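Long-range contacts in putative major capsid protein (Cafeteriavirus-dependent mavirus, PDB 6G44), which probably builds the virophage's outer shell, its double jelly-roll subunits associating into trimers that serve as the building blocks of the capsid: residues Phe42-Pro47 against Asn267-Asn272; Thr60-Leu65 against Thr227-Leu232; Ala72-Val77 against Val201-Leu206; Ala110-Asn115 against Asn209-Lys214; Val220-Leu225 against Ile286-Pro291. All coordinates share one frame; numbering follows the deposited sequence. Where two conformers were deposited one is given.

Contact 1 of 5, residues Phe42-Pro47 against Asn267-Asn272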
# COMPACT_ATOMS: atom_id res chain seq x y z
N PHE C 42 -24.62 15.10 15.26
CA PHE C 42 -23.83 15.39 14.06
C PHE C 42 -24.71 16.36 13.24
O PHE C 42 -25.87 16.05 12.94
CB PHE C 42 -23.60 14.07 13.32
CG PHE C 42 -22.41 14.03 12.38
CD1 PHE C 42 -22.10 15.08 11.50
CD2 PHE C 42 -21.63 12.89 12.32
CE1 PHE C 42 -21.03 14.99 10.62
CE2 PHE C 42 -20.56 12.79 11.42
CZ PHE C 42 -20.26 13.85 10.57
N GLN C 43 -24.18 17.53 12.93
CA GLN C 43 -25.00 18.58 12.29
C GLN C 43 -25.03 18.42 10.78
O GLN C 43 -23.99 18.22 10.14
CB GLN C 43 -24.45 19.95 12.64
CG GLN C 43 -24.32 20.25 14.14
CD GLN C 43 -25.65 20.19 14.84
OE1 GLN C 43 -26.55 20.98 14.54
NE2 GLN C 43 -25.82 19.22 15.76
N THR C 44 -26.22 18.54 10.21
CA THR C 44 -26.43 18.72 8.79
C THR C 44 -27.00 20.12 8.62
O THR C 44 -28.15 20.37 9.05
CB THR C 44 -27.36 17.66 8.21
OG1 THR C 44 -26.71 16.37 8.28
CG2 THR C 44 -27.66 17.94 6.73
N ILE C 45 -26.22 21.02 8.04
CA ILE C 45 -26.53 22.46 8.05
C ILE C 45 -26.91 22.88 6.64
O ILE C 45 -26.13 22.74 5.71
CB ILE C 45 -25.33 23.28 8.54
CG1 ILE C 45 -24.93 22.79 9.94
CG2 ILE C 45 -25.64 24.78 8.57
CD1 ILE C 45 -23.66 23.36 10.44
N GLN C 46 -28.10 23.46 6.54
CA GLN C 46 -28.62 23.96 5.28
C GLN C 46 -28.07 25.37 5.05
O GLN C 46 -27.79 26.07 5.99
CB GLN C 46 -30.16 24.02 5.32
CG GLN C 46 -30.86 22.74 5.80
CD GLN C 46 -30.82 21.63 4.77
OE1 GLN C 46 -31.03 21.89 3.58
NE2 GLN C 46 -30.57 20.38 5.21
N PRO C 47 -27.94 25.79 3.78
CA PRO C 47 -27.53 27.17 3.52
C PRO C 47 -28.67 28.15 3.87
O PRO C 47 -29.81 27.73 4.05
CB PRO C 47 -27.24 27.17 2.03
CG PRO C 47 -27.95 26.04 1.48
CD PRO C 47 -28.14 25.03 2.54
N ASN C 267 -25.21 20.81 1.62
CA ASN C 267 -25.26 20.95 3.07
C ASN C 267 -23.84 20.89 3.63
O ASN C 267 -22.98 20.27 3.02
CB ASN C 267 -26.10 19.82 3.68
CG ASN C 267 -27.56 19.89 3.28
OD1 ASN C 267 -28.06 20.94 2.88
ND2 ASN C 267 -28.27 18.79 3.44
N MET C 268 -23.63 21.52 4.78
CA MET C 268 -22.36 21.42 5.52
C MET C 268 -22.58 20.47 6.66
O MET C 268 -23.51 20.66 7.44
CB MET C 268 -21.88 22.77 6.02
CG MET C 268 -20.58 22.67 6.79
SD MET C 268 -19.73 24.25 6.97
CE MET C 268 -20.90 25.12 8.01
N LEU C 269 -21.75 19.43 6.75
CA LEU C 269 -21.88 18.38 7.74
C LEU C 269 -20.70 18.44 8.68
O LEU C 269 -19.54 18.44 8.22
CB LEU C 269 -21.91 17.01 7.08
CG LEU C 269 -23.23 16.54 6.45
CD1 LEU C 269 -23.84 17.51 5.45
CD2 LEU C 269 -23.09 15.18 5.81
N VAL C 270 -20.96 18.54 9.98
CA VAL C 270 -19.89 18.59 10.95
C VAL C 270 -20.35 18.08 12.31
O VAL C 270 -21.49 18.33 12.72
CB VAL C 270 -19.30 20.03 11.07
CG1 VAL C 270 -20.32 21.02 11.69
CG2 VAL C 270 -17.96 20.06 11.77
N GLN C 271 -19.47 17.39 13.02
CA GLN C 271 -19.75 16.99 14.38
C GLN C 271 -19.83 18.19 15.32
O GLN C 271 -19.17 19.19 15.15
CB GLN C 271 -18.67 16.00 14.84
CG GLN C 271 -18.76 14.62 14.17
CD GLN C 271 -17.45 13.89 14.20
OE1 GLN C 271 -16.47 14.37 13.64
NE2 GLN C 271 -17.41 12.71 14.86
N ASN C 272 -20.66 18.04 16.35
CA ASN C 272 -20.81 19.05 17.38
C ASN C 272 -21.14 18.34 18.69
O ASN C 272 -21.98 17.47 18.70
CB ASN C 272 -21.91 20.05 17.03
CG ASN C 272 -22.07 21.13 18.09
OD1 ASN C 272 -22.97 21.05 18.93
ND2 ASN C 272 -21.19 22.08 18.11
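Strand 43-45 runs antiparallel to strand 267-270, the two short axes 4.6 Å apart and inclined at 162°. The pairing belongs to the large antiparallel sheet of this double jelly-roll protein, probably within its N-terminal jelly roll. Gln43 faces Val270 and Ile45 faces Met268 in hydrogen-bonded pairs, with the non-hydrogen-bonded pair of Thr44 and Leu269 between them. Four backbone bonds result. Three of the donors lie in the plane of the carbonyl they reach, whereas Gln43 N, 2.8 Å from Val270 O, stands 32° above it and off the lone pairs. Leu269 CA adds a C-H contact to Gln43 O at 3.2 Å.

On one face Ile45, Met268 and Val270 pack as an apolar group. Ile45 and Met268 lie side by side, and Ile45 CD1 meets Met268 CE at 4.1 Å. Ile45 CD1 also comes within 4.3 Å of Val270 CG1, while Phe61 of strand 58-66 packs on Met268. Gln377 of the second subunit packs on Thr44, on the face it shares with Leu269, and on Phe42 beyond the ladder.

Phe42 turns its CG anti to the backbone N (chi1 -157°), which carries the ring across to the partner segment. Gln271, its amide bonded to Pro38 O, passes obliquely over that ring, CG sitting above its centre in a CH-pi contact 3.8 Å from the Phe42 centroid.

Contact 2 of 5, residues Thr60-Leu65 against Thr227-Leu232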
# COMPACT_ATOMS: atom_id res chain seq x y z
N THR C 60 -24.07 30.48 1.24
CA THR C 60 -23.69 30.86 2.58
C THR C 60 -24.32 29.95 3.61
O THR C 60 -25.54 29.72 3.63
CB THR C 60 -24.10 32.32 2.88
OG1 THR C 60 -23.36 33.18 2.02
CG2 THR C 60 -23.80 32.68 4.34
N PHE C 61 -23.46 29.44 4.50
CA PHE C 61 -23.89 28.77 5.71
C PHE C 61 -23.68 29.72 6.87
O PHE C 61 -22.63 30.36 6.99
CB PHE C 61 -23.11 27.45 5.94
CG PHE C 61 -23.25 26.48 4.82
CD1 PHE C 61 -24.33 25.64 4.73
CD2 PHE C 61 -22.31 26.48 3.80
CE1 PHE C 61 -24.47 24.78 3.66
CE2 PHE C 61 -22.45 25.63 2.73
CZ PHE C 61 -23.53 24.77 2.66
N ASN C 62 -24.70 29.85 7.73
CA ASN C 62 -24.62 30.75 8.88
C ASN C 62 -25.28 30.01 10.01
O ASN C 62 -26.49 29.90 10.08
CB ASN C 62 -25.33 32.08 8.57
CG ASN C 62 -25.23 33.09 9.69
OD1 ASN C 62 -25.11 32.73 10.85
ND2 ASN C 62 -25.29 34.37 9.35
N GLN C 63 -24.45 29.44 10.88
CA GLN C 63 -24.95 28.57 11.93
C GLN C 63 -24.04 28.62 13.15
O GLN C 63 -23.08 27.85 13.27
CB GLN C 63 -25.12 27.13 11.43
CG GLN C 63 -25.71 26.21 12.49
CD GLN C 63 -27.07 26.70 12.92
OE1 GLN C 63 -28.03 26.60 12.16
NE2 GLN C 63 -27.16 27.24 14.14
N PRO C 64 -24.35 29.50 14.11
CA PRO C 64 -23.65 29.42 15.39
C PRO C 64 -23.73 28.00 16.00
O PRO C 64 -24.80 27.36 15.94
CB PRO C 64 -24.42 30.44 16.24
CG PRO C 64 -24.94 31.43 15.24
CD PRO C 64 -25.39 30.57 14.12
N LEU C 65 -22.62 27.56 16.60
CA LEU C 65 -22.54 26.24 17.20
C LEU C 65 -21.85 26.36 18.53
O LEU C 65 -20.77 26.91 18.65
CB LEU C 65 -21.79 25.25 16.29
CG LEU C 65 -22.47 24.83 14.99
CD1 LEU C 65 -21.49 24.01 14.14
CD2 LEU C 65 -23.76 24.09 15.20
N THR C 227 -20.21 32.97 16.38
CA THR C 227 -20.44 33.32 14.99
C THR C 227 -19.72 32.27 14.14
O THR C 227 -18.53 32.01 14.38
CB THR C 227 -19.88 34.71 14.65
OG1 THR C 227 -20.49 35.68 15.52
CG2 THR C 227 -20.17 35.10 13.22
N PHE C 228 -20.44 31.68 13.20
CA PHE C 228 -19.82 30.68 12.30
C PHE C 228 -20.47 30.81 10.94
O PHE C 228 -21.62 30.45 10.76
CB PHE C 228 -19.97 29.28 12.89
CG PHE C 228 -19.30 28.17 12.09
CD1 PHE C 228 -18.06 28.38 11.45
CD2 PHE C 228 -19.89 26.93 12.02
CE1 PHE C 228 -17.46 27.34 10.73
CE2 PHE C 228 -19.28 25.89 11.30
CZ PHE C 228 -18.07 26.11 10.67
N LYS C 229 -19.74 31.39 10.00
CA LYS C 229 -20.25 31.52 8.63
C LYS C 229 -19.25 30.90 7.67
O LYS C 229 -18.05 31.06 7.86
CB LYS C 229 -20.50 32.98 8.22
CG LYS C 229 -21.35 33.74 9.21
CD LYS C 229 -21.54 35.20 8.77
CE LYS C 229 -21.99 36.05 9.92
NZ LYS C 229 -22.28 37.43 9.45
N VAL C 230 -19.77 30.23 6.66
CA VAL C 230 -18.94 29.64 5.60
C VAL C 230 -19.57 30.15 4.31
O VAL C 230 -20.69 29.77 3.98
CB VAL C 230 -18.89 28.12 5.67
CG1 VAL C 230 -18.15 27.52 4.47
CG2 VAL C 230 -18.22 27.68 6.98
N ILE C 231 -18.82 30.99 3.61
CA ILE C 231 -19.32 31.67 2.40
C ILE C 231 -18.52 31.17 1.20
O ILE C 231 -17.29 31.33 1.16
CB ILE C 231 -19.19 33.19 2.54
CG1 ILE C 231 -19.92 33.69 3.79
CG2 ILE C 231 -19.74 33.91 1.30
CD1 ILE C 231 -19.34 34.97 4.36
N LEU C 232 -19.23 30.57 0.25
CA LEU C 232 -18.57 29.91 -0.92
C LEU C 232 -18.93 30.63 -2.21
O LEU C 232 -20.09 30.96 -2.45
CB LEU C 232 -19.03 28.47 -1.04
CG LEU C 232 -18.94 27.61 0.22
CD1 LEU C 232 -19.54 26.24 -0.04
CD2 LEU C 232 -17.50 27.51 0.68
O HOH W 1 -23.01 32.88 12.66
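Three backbone hydrogen bonds form the first shell of this antiparallel ladder between strands 58-66 and 222-235, part of the main sheet of what is probably the N-terminal jelly roll. Phe61 and Val230 make the hydrogen-bonded pair: Phe61 N meets Val230 O at 2.8 Å in an almost straight bond (177°), and Val230 N returns to a lone pair of Phe61 O. One step further Gln63 N lies 3.0 Å from Phe228 O, nearly along the C=O axis.

The side chains divide between two faces. On the buried one the Phe61 ring offers its edge to Leu232, Phe61 CE2 lying 4.1 Å from Leu232 CD1. Further along, Leu65 CD1 crosses obliquely to Phe228 CD2 at 3.9 Å. On the more open face Asn62 and Lys229 extend side by side, the amide ND2 of Asn62 3.7 Å from Lys229 CE; Thr60 and Ile231 run alongside each other in the same way.

Outside this shell, Met268 of strand 258-273 packs against Phe61, Phe228 and Val230, and strand 110-114 bonds to the far edge of 227-232 through Asn113 and Val111. Gln63 is steadied by its own neighbour, its NE2 donating in the amide plane to a lone pair of Pro64 O. Where the ladder loosens, a water bridges the strands, donating a hydrogen bond to Asn62 OD1 at 2.8 Å and accepting one from Phe228 N at 2.9 Å.

Contact 3 of 5, residues Ala72-Val77 against Val201-Leu206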
# COMPACT_ATOMS: atom_id res chain seq x y z
N ALA C 72 -12.67 19.35 10.79
CA ALA C 72 -12.68 19.13 9.36
C ALA C 72 -14.09 18.99 8.83
O ALA C 72 -14.55 17.93 8.47
CB ALA C 72 -11.85 17.90 9.01
N PRO C 73 -14.84 20.13 8.79
CA PRO C 73 -16.17 20.09 8.24
C PRO C 73 -16.20 19.69 6.76
O PRO C 73 -15.23 19.93 6.02
CB PRO C 73 -16.68 21.53 8.42
CG PRO C 73 -15.46 22.37 8.50
CD PRO C 73 -14.45 21.48 9.21
N ARG C 74 -17.28 19.07 6.35
CA ARG C 74 -17.42 18.56 5.01
C ARG C 74 -18.61 19.20 4.31
O ARG C 74 -19.54 19.70 4.97
CB ARG C 74 -17.61 17.02 5.01
CG ARG C 74 -16.52 16.28 5.77
CD ARG C 74 -16.71 14.78 5.74
NE ARG C 74 -16.36 14.16 4.47
CZ ARG C 74 -15.13 13.79 4.12
NH1 ARG C 74 -14.95 13.23 2.94
NH2 ARG C 74 -14.09 14.00 4.92
N LEU C 75 -18.60 19.15 3.00
CA LEU C 75 -19.73 19.56 2.20
C LEU C 75 -20.31 18.36 1.47
O LEU C 75 -19.57 17.60 0.81
CB LEU C 75 -19.29 20.62 1.18
CG LEU C 75 -18.75 21.91 1.77
CD1 LEU C 75 -18.10 22.81 0.73
CD2 LEU C 75 -19.86 22.70 2.49
N ARG C 76 -21.63 18.17 1.57
CA ARG C 76 -22.35 17.12 0.87
C ARG C 76 -23.11 17.80 -0.27
O ARG C 76 -23.98 18.64 0.01
CB ARG C 76 -23.30 16.34 1.79
CG ARG C 76 -24.12 15.26 1.07
CD ARG C 76 -25.33 14.88 1.92
NE ARG C 76 -26.08 13.74 1.39
CZ ARG C 76 -27.08 13.79 0.50
NH1 ARG C 76 -27.49 14.94 -0.05
NH2 ARG C 76 -27.67 12.64 0.14
N VAL C 77 -22.77 17.45 -1.49
CA VAL C 77 -23.46 17.99 -2.68
C VAL C 77 -24.22 16.89 -3.35
O VAL C 77 -23.76 15.74 -3.39
CB VAL C 77 -22.54 18.69 -3.68
CG1 VAL C 77 -21.89 19.92 -3.06
CG2 VAL C 77 -21.53 17.73 -4.29
N VAL C 201 -24.07 12.05 -5.51
CA VAL C 201 -23.95 12.58 -4.16
C VAL C 201 -22.48 12.46 -3.78
O VAL C 201 -21.91 11.36 -3.89
CB VAL C 201 -24.78 11.83 -3.12
CG1 VAL C 201 -24.66 12.48 -1.77
CG2 VAL C 201 -26.24 11.77 -3.52
N VAL C 202 -21.87 13.55 -3.36
CA VAL C 202 -20.44 13.56 -2.94
C VAL C 202 -20.32 14.29 -1.61
O VAL C 202 -20.84 15.41 -1.48
CB VAL C 202 -19.54 14.28 -3.97
CG1 VAL C 202 -18.11 14.42 -3.47
CG2 VAL C 202 -19.60 13.54 -5.29
N ASP C 203 -19.61 13.69 -0.65
CA ASP C 203 -19.37 14.25 0.70
C ASP C 203 -17.84 14.41 0.81
O ASP C 203 -17.14 13.40 0.98
CB ASP C 203 -19.93 13.29 1.76
CG ASP C 203 -19.78 13.76 3.20
OD1 ASP C 203 -18.89 14.58 3.48
OD2 ASP C 203 -20.56 13.28 4.09
N GLU C 204 -17.35 15.64 0.73
CA GLU C 204 -15.92 15.96 0.62
C GLU C 204 -15.52 17.01 1.67
O GLU C 204 -16.27 17.97 1.92
CB GLU C 204 -15.64 16.47 -0.80
CG GLU C 204 -14.20 16.84 -1.11
CD GLU C 204 -13.94 17.03 -2.60
OE1 GLU C 204 -14.47 16.24 -3.41
OE2 GLU C 204 -13.19 17.99 -2.95
N ALA C 205 -14.38 16.83 2.34
CA ALA C 205 -13.89 17.81 3.30
C ALA C 205 -13.62 19.14 2.60
O ALA C 205 -13.03 19.15 1.50
CB ALA C 205 -12.62 17.30 3.96
N LEU C 206 -14.02 20.25 3.22
CA LEU C 206 -13.68 21.57 2.68
C LEU C 206 -12.22 21.90 2.96
O LEU C 206 -11.81 21.85 4.12
CB LEU C 206 -14.56 22.62 3.35
CG LEU C 206 -14.33 24.07 2.93
CD1 LEU C 206 -14.47 24.30 1.44
CD2 LEU C 206 -15.30 24.98 3.69
O HOH W 2 -12.46 20.28 6.38
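Arg74 and Asp203 make the shortest polar contact of this antiparallel pairing between strands 74-84 and 195-205. Arg74 bends at chi3 (75°) so that its guanidinium comes side-on to Asp203: Arg74 NE makes a salt bridge to Asp203 OD1 at 2.7 Å, bent (139°) and from above the carboxylate plane, while Arg74 NH1 bonds to Asp203 O at 2.9 Å. The guanidinium lies over the peptide between Glu204 and Ala205, and NH2 is taken up by Leu141 O. Its charge would tend to keep Asp203 ionised, though the like charge of Glu380 of the second subunit, close to Asp203 OD2, would probably do the opposite.

The ladder is straighter, Leu75 with Glu204 and Val77 with Val202 exchanging backbone bonds in both directions. Their face is closely packed and mostly apolar: Val77 CG2 lies 4.0 Å from Val202 CB, and Leu75 CD1 touches Leu206 CD1. The exception is the Glu204 carboxylate, satisfied by Ser143 and Asn104. Leu206 N bonds to Pro73 O at 3.1 Å, and a water spans Pro73 O and Leu206 O.

Looser packing surrounds partly exposed Arg76, whose guanidinium rests a face on Val201 CG1, 3.6 Å from Arg76 CZ; Glu374 of the second subunit packs there too.

Strand 74-84 is an inner strand of the sheet, bonded on its other edge to strand 258-273, and helix 102-105 packs against Leu75, Val202 and Glu204.

Contact 4 of 5, residues Ala110-Asn115 against Asn209-Lys214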
# COMPACT_ATOMS: atom_id res chain seq x y z
N ALA C 110 -13.33 30.97 -0.83
CA ALA C 110 -14.14 30.73 0.35
C ALA C 110 -13.75 31.72 1.43
O ALA C 110 -12.57 32.10 1.57
CB ALA C 110 -13.94 29.30 0.83
N VAL C 111 -14.76 32.16 2.19
CA VAL C 111 -14.54 32.97 3.37
C VAL C 111 -15.18 32.27 4.55
O VAL C 111 -16.37 31.95 4.52
CB VAL C 111 -15.11 34.40 3.22
CG1 VAL C 111 -14.85 35.19 4.49
CG2 VAL C 111 -14.49 35.08 2.01
N ILE C 112 -14.38 32.01 5.58
CA ILE C 112 -14.89 31.46 6.83
C ILE C 112 -14.80 32.54 7.91
O ILE C 112 -13.78 33.20 8.03
CB ILE C 112 -14.15 30.16 7.22
CG1 ILE C 112 -14.40 29.09 6.15
CG2 ILE C 112 -14.62 29.69 8.61
CD1 ILE C 112 -13.71 27.76 6.39
N ASN C 113 -15.90 32.72 8.63
CA ASN C 113 -15.98 33.64 9.77
C ASN C 113 -16.14 32.82 11.04
O ASN C 113 -17.11 32.06 11.19
CB ASN C 113 -17.17 34.58 9.56
CG ASN C 113 -17.30 35.63 10.65
OD1 ASN C 113 -17.04 35.38 11.82
ND2 ASN C 113 -17.78 36.81 10.27
N MET C 114 -15.17 32.93 11.92
CA MET C 114 -15.28 32.40 13.28
C MET C 114 -15.23 33.57 14.27
O MET C 114 -14.20 34.24 14.39
CB MET C 114 -14.17 31.39 13.55
CG MET C 114 -14.31 30.14 12.70
SD MET C 114 -13.05 28.92 13.19
CE MET C 114 -13.53 27.53 12.14
N ASN C 115 -16.32 33.76 14.99
CA ASN C 115 -16.41 34.83 16.03
C ASN C 115 -15.94 36.21 15.56
O ASN C 115 -15.27 36.95 16.30
CB ASN C 115 -15.73 34.36 17.32
CG ASN C 115 -16.44 33.18 17.96
OD1 ASN C 115 -17.58 32.87 17.60
ND2 ASN C 115 -15.73 32.45 18.82
N ASN C 209 -8.86 27.62 4.81
CA ASN C 209 -8.41 28.03 6.15
C ASN C 209 -9.61 28.46 7.03
O ASN C 209 -10.50 29.16 6.53
CB ASN C 209 -7.41 29.18 6.05
CG ASN C 209 -6.11 28.79 5.35
OD1 ASN C 209 -6.14 28.26 4.23
ND2 ASN C 209 -4.98 29.08 5.98
N PRO C 210 -9.69 28.04 8.30
CA PRO C 210 -8.70 27.28 9.08
C PRO C 210 -9.01 25.78 9.22
O PRO C 210 -8.55 25.16 10.20
CB PRO C 210 -8.82 27.95 10.45
CG PRO C 210 -10.30 28.18 10.55
CD PRO C 210 -10.78 28.53 9.17
N THR C 211 -9.72 25.18 8.27
CA THR C 211 -10.11 23.78 8.43
C THR C 211 -8.89 22.89 8.50
O THR C 211 -7.83 23.16 7.93
CB THR C 211 -11.05 23.24 7.34
OG1 THR C 211 -10.35 23.12 6.10
CG2 THR C 211 -12.32 24.10 7.18
N GLN C 212 -9.06 21.80 9.21
CA GLN C 212 -7.97 20.85 9.51
C GLN C 212 -7.95 19.70 8.50
O GLN C 212 -7.97 18.51 8.86
CB GLN C 212 -8.10 20.41 10.95
CG GLN C 212 -7.99 21.57 11.93
CD GLN C 212 -6.62 22.19 11.91
OE1 GLN C 212 -5.67 21.57 12.42
NE2 GLN C 212 -6.48 23.39 11.32
N TYR C 213 -7.88 20.07 7.22
CA TYR C 213 -8.01 19.13 6.10
C TYR C 213 -6.79 18.23 5.94
O TYR C 213 -6.82 17.28 5.13
CB TYR C 213 -8.30 19.88 4.77
CG TYR C 213 -7.23 20.86 4.40
CD1 TYR C 213 -6.10 20.45 3.68
CD2 TYR C 213 -7.33 22.21 4.74
CE1 TYR C 213 -5.09 21.34 3.38
CE2 TYR C 213 -6.32 23.11 4.43
CZ TYR C 213 -5.20 22.66 3.75
OH TYR C 213 -4.18 23.52 3.43
N LYS C 214 -5.71 18.51 6.66
CA LYS C 214 -4.54 17.63 6.64
C LYS C 214 -4.63 16.53 7.69
O LYS C 214 -3.78 15.64 7.69
CB LYS C 214 -3.26 18.45 6.81
CG LYS C 214 -3.01 19.48 5.71
CD LYS C 214 -2.02 20.58 6.10
CE LYS C 214 -0.64 20.07 6.52
NZ LYS C 214 0.20 19.64 5.37
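No backbone hydrogen bond joins strand 110-114 to the irregular segment 209-214, and their nearest CA atoms, those of Ile112 and Asn209, stay 7.4 Å apart. The contact is made by side chains of the strand against side chains and one carbonyl of the loop. Ile112 reaches over with both branches: Ile112 CD1 comes to 3.5 Å from Asn209 O and 4.0 Å from Thr211 CG2, while Ile112 CG2 leans on Pro210 CD at 4.1 Å. Met114, extended beyond CG, meets Pro210 tip to tip, Met114 CE 3.7 Å from Pro210 CG. The peptide bond between Asn209 and Pro210 is cis. The arrangement is buried packing in a jelly-roll protein, where the connection between strands 195-205 and 222-235 is laid across a strand of the main sheet. Asn209 ND2 is bonded to Pro291 O, and Thr211 OG1 to Leu206 O. Past the touching residues Gln212 centres an inverse gamma turn; its NE2, also bonded to Asn289 O, doubles back to Pro210 O at 2.9 Å, almost within its own amide plane.

Contact 5 of 5, residues Val220-Leu225 against Ile286-Pro291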
# COMPACT_ATOMS: atom_id res chain seq x y z
N VAL C 220 -8.08 18.49 15.54
CA VAL C 220 -8.36 19.26 16.77
C VAL C 220 -9.69 20.01 16.56
O VAL C 220 -9.87 20.70 15.55
CB VAL C 220 -7.22 20.23 17.07
CG1 VAL C 220 -7.54 21.03 18.32
CG2 VAL C 220 -5.93 19.44 17.28
N PRO C 221 -10.65 19.89 17.50
CA PRO C 221 -11.92 20.60 17.42
C PRO C 221 -11.79 22.12 17.57
O PRO C 221 -10.84 22.60 18.18
CB PRO C 221 -12.70 20.05 18.62
CG PRO C 221 -12.01 18.81 19.02
CD PRO C 221 -10.59 19.04 18.70
N PHE C 222 -12.75 22.82 16.98
CA PHE C 222 -12.97 24.25 17.28
C PHE C 222 -13.89 24.41 18.50
O PHE C 222 -14.67 23.53 18.78
CB PHE C 222 -13.53 24.94 16.04
CG PHE C 222 -12.53 25.01 14.93
CD1 PHE C 222 -11.45 25.88 15.03
CD2 PHE C 222 -12.66 24.20 13.81
CE1 PHE C 222 -10.51 25.94 14.04
CE2 PHE C 222 -11.69 24.26 12.80
CZ PHE C 222 -10.64 25.13 12.94
N ARG C 223 -13.77 25.54 19.17
CA ARG C 223 -14.43 25.82 20.45
C ARG C 223 -15.34 27.06 20.33
O ARG C 223 -14.86 28.13 19.94
CB ARG C 223 -13.34 26.04 21.54
CG ARG C 223 -13.85 26.47 22.94
CD ARG C 223 -12.78 26.88 23.91
NE ARG C 223 -11.81 27.85 23.36
CZ ARG C 223 -10.67 28.16 23.94
NH1 ARG C 223 -10.36 27.66 25.13
NH2 ARG C 223 -9.83 28.99 23.34
N ASN C 224 -16.59 26.91 20.72
CA ASN C 224 -17.50 28.04 21.00
C ASN C 224 -17.63 28.98 19.81
O ASN C 224 -17.40 30.18 19.93
CB ASN C 224 -17.02 28.80 22.26
CG ASN C 224 -17.05 27.95 23.51
OD1 ASN C 224 -17.78 26.95 23.60
ND2 ASN C 224 -16.26 28.37 24.52
N LEU C 225 -18.01 28.41 18.67
CA LEU C 225 -18.23 29.18 17.44
C LEU C 225 -19.57 29.89 17.45
O LEU C 225 -20.54 29.53 16.81
CB LEU C 225 -18.05 28.29 16.22
CG LEU C 225 -16.70 27.60 16.09
CD1 LEU C 225 -16.70 26.78 14.79
CD2 LEU C 225 -15.51 28.54 16.10
N ILE C 286 -5.89 28.07 22.25
CA ILE C 286 -5.68 26.85 21.44
C ILE C 286 -5.05 27.29 20.13
O ILE C 286 -5.47 28.27 19.51
CB ILE C 286 -6.99 26.07 21.19
CG1 ILE C 286 -7.68 25.73 22.52
CG2 ILE C 286 -6.71 24.80 20.39
CD1 ILE C 286 -9.12 25.29 22.37
N ILE C 287 -4.05 26.53 19.68
CA ILE C 287 -3.27 26.84 18.46
C ILE C 287 -3.60 25.81 17.35
O ILE C 287 -3.69 24.60 17.63
CB ILE C 287 -1.77 26.80 18.77
CG1 ILE C 287 -1.44 27.84 19.85
CG2 ILE C 287 -0.95 27.02 17.51
CD1 ILE C 287 -0.04 27.79 20.40
N TYR C 288 -3.84 26.29 16.13
CA TYR C 288 -4.15 25.44 14.95
C TYR C 288 -3.14 25.74 13.85
O TYR C 288 -2.85 26.89 13.55
CB TYR C 288 -5.54 25.74 14.39
CG TYR C 288 -6.64 25.51 15.40
CD1 TYR C 288 -6.90 26.47 16.36
CD2 TYR C 288 -7.40 24.34 15.39
CE1 TYR C 288 -7.88 26.25 17.32
CE2 TYR C 288 -8.39 24.11 16.35
CZ TYR C 288 -8.59 25.08 17.32
OH TYR C 288 -9.56 24.89 18.27
N ASN C 289 -2.65 24.67 13.23
CA ASN C 289 -1.77 24.78 12.08
C ASN C 289 -2.66 25.04 10.86
O ASN C 289 -3.54 24.25 10.54
CB ASN C 289 -1.00 23.45 11.91
CG ASN C 289 0.23 23.58 11.05
OD1 ASN C 289 0.44 24.57 10.40
ND2 ASN C 289 1.11 22.59 11.12
N THR C 290 -2.48 26.20 10.22
CA THR C 290 -3.34 26.65 9.13
C THR C 290 -2.47 27.26 8.03
O THR C 290 -2.46 28.48 7.84
CB THR C 290 -4.41 27.66 9.63
OG1 THR C 290 -3.76 28.74 10.28
CG2 THR C 290 -5.35 26.97 10.58
N PRO C 291 -1.76 26.41 7.26
CA PRO C 291 -0.83 26.91 6.23
C PRO C 291 -1.45 27.90 5.27
O PRO C 291 -2.62 27.77 4.92
CB PRO C 291 -0.42 25.65 5.48
CG PRO C 291 -0.79 24.50 6.33
CD PRO C 291 -1.85 24.94 7.29
O HOH W 3 -11.33 26.98 18.70
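Two strands of different sheets meet here, strand 222-225 crossing strand 286-289 at 114° with axes 9.5 Å apart. In a double jelly-roll protein this is probably the seam between the two barrels, and it is carried by side chains without any ladder.

Aromatic packing is led by Tyr288. Its ring and that of Phe222 form an offset stack with centroids 4.6 Å apart and planes at 20°; Phe222 CE1 sits over one face of the tyrosine, displaced to the rim. Apolar contact continues through Val220, whose CG1 lies 3.8 Å from Tyr288 CE2. Trp23 of the third subunit packs on Val220 and Ile286, placing the contact at a subunit boundary.

Ile286 serves a charged partner as well. The Arg223 chain bends at chi3, and Ile286 CD1 lies over the centre of the guanidinium face, 3.6 Å from Arg223 CZ. The outer nitrogens bond elsewhere, NH1 to Pro283 O and NH2 to Lys284 O and Ser482 OG, which probably helps to offset the buried charge.

Hydrogen bonding centres on the phenol. A water donates to Tyr288 OH at 2.8 Å and accepts a hydrogen bond from Arg223 N at 2.9 Å. The hydroxyl in turn donates a hydrogen bond to Pro221 O, Tyr288 OH meeting a lone pair of that carbonyl oxygen at a short 2.6 Å.

Contacts 1, 2 and 3 are strand pairings of one branched antiparallel sheet. Strand 258-273 of contact 1 is bonded to strand 74-84 of contact 3, the contact centres about 10 Å apart. Strand 222-235 of contact 2 also neighbours strand 110-114 of contact 4, these centres again about 10 Å apart. All five first segments come before residue 226, and contacts 2, 3 and 4 fall within the span of contact 1, so the sheet joins residues far apart in sequence, as expected of a jelly roll. Contact 5, its centre about 9 Å from that of contact 4, links strand 222-235 to a second sheet. Contacts 1 and 3 touch the second subunit and contact 5 both others, tying fold to trimer.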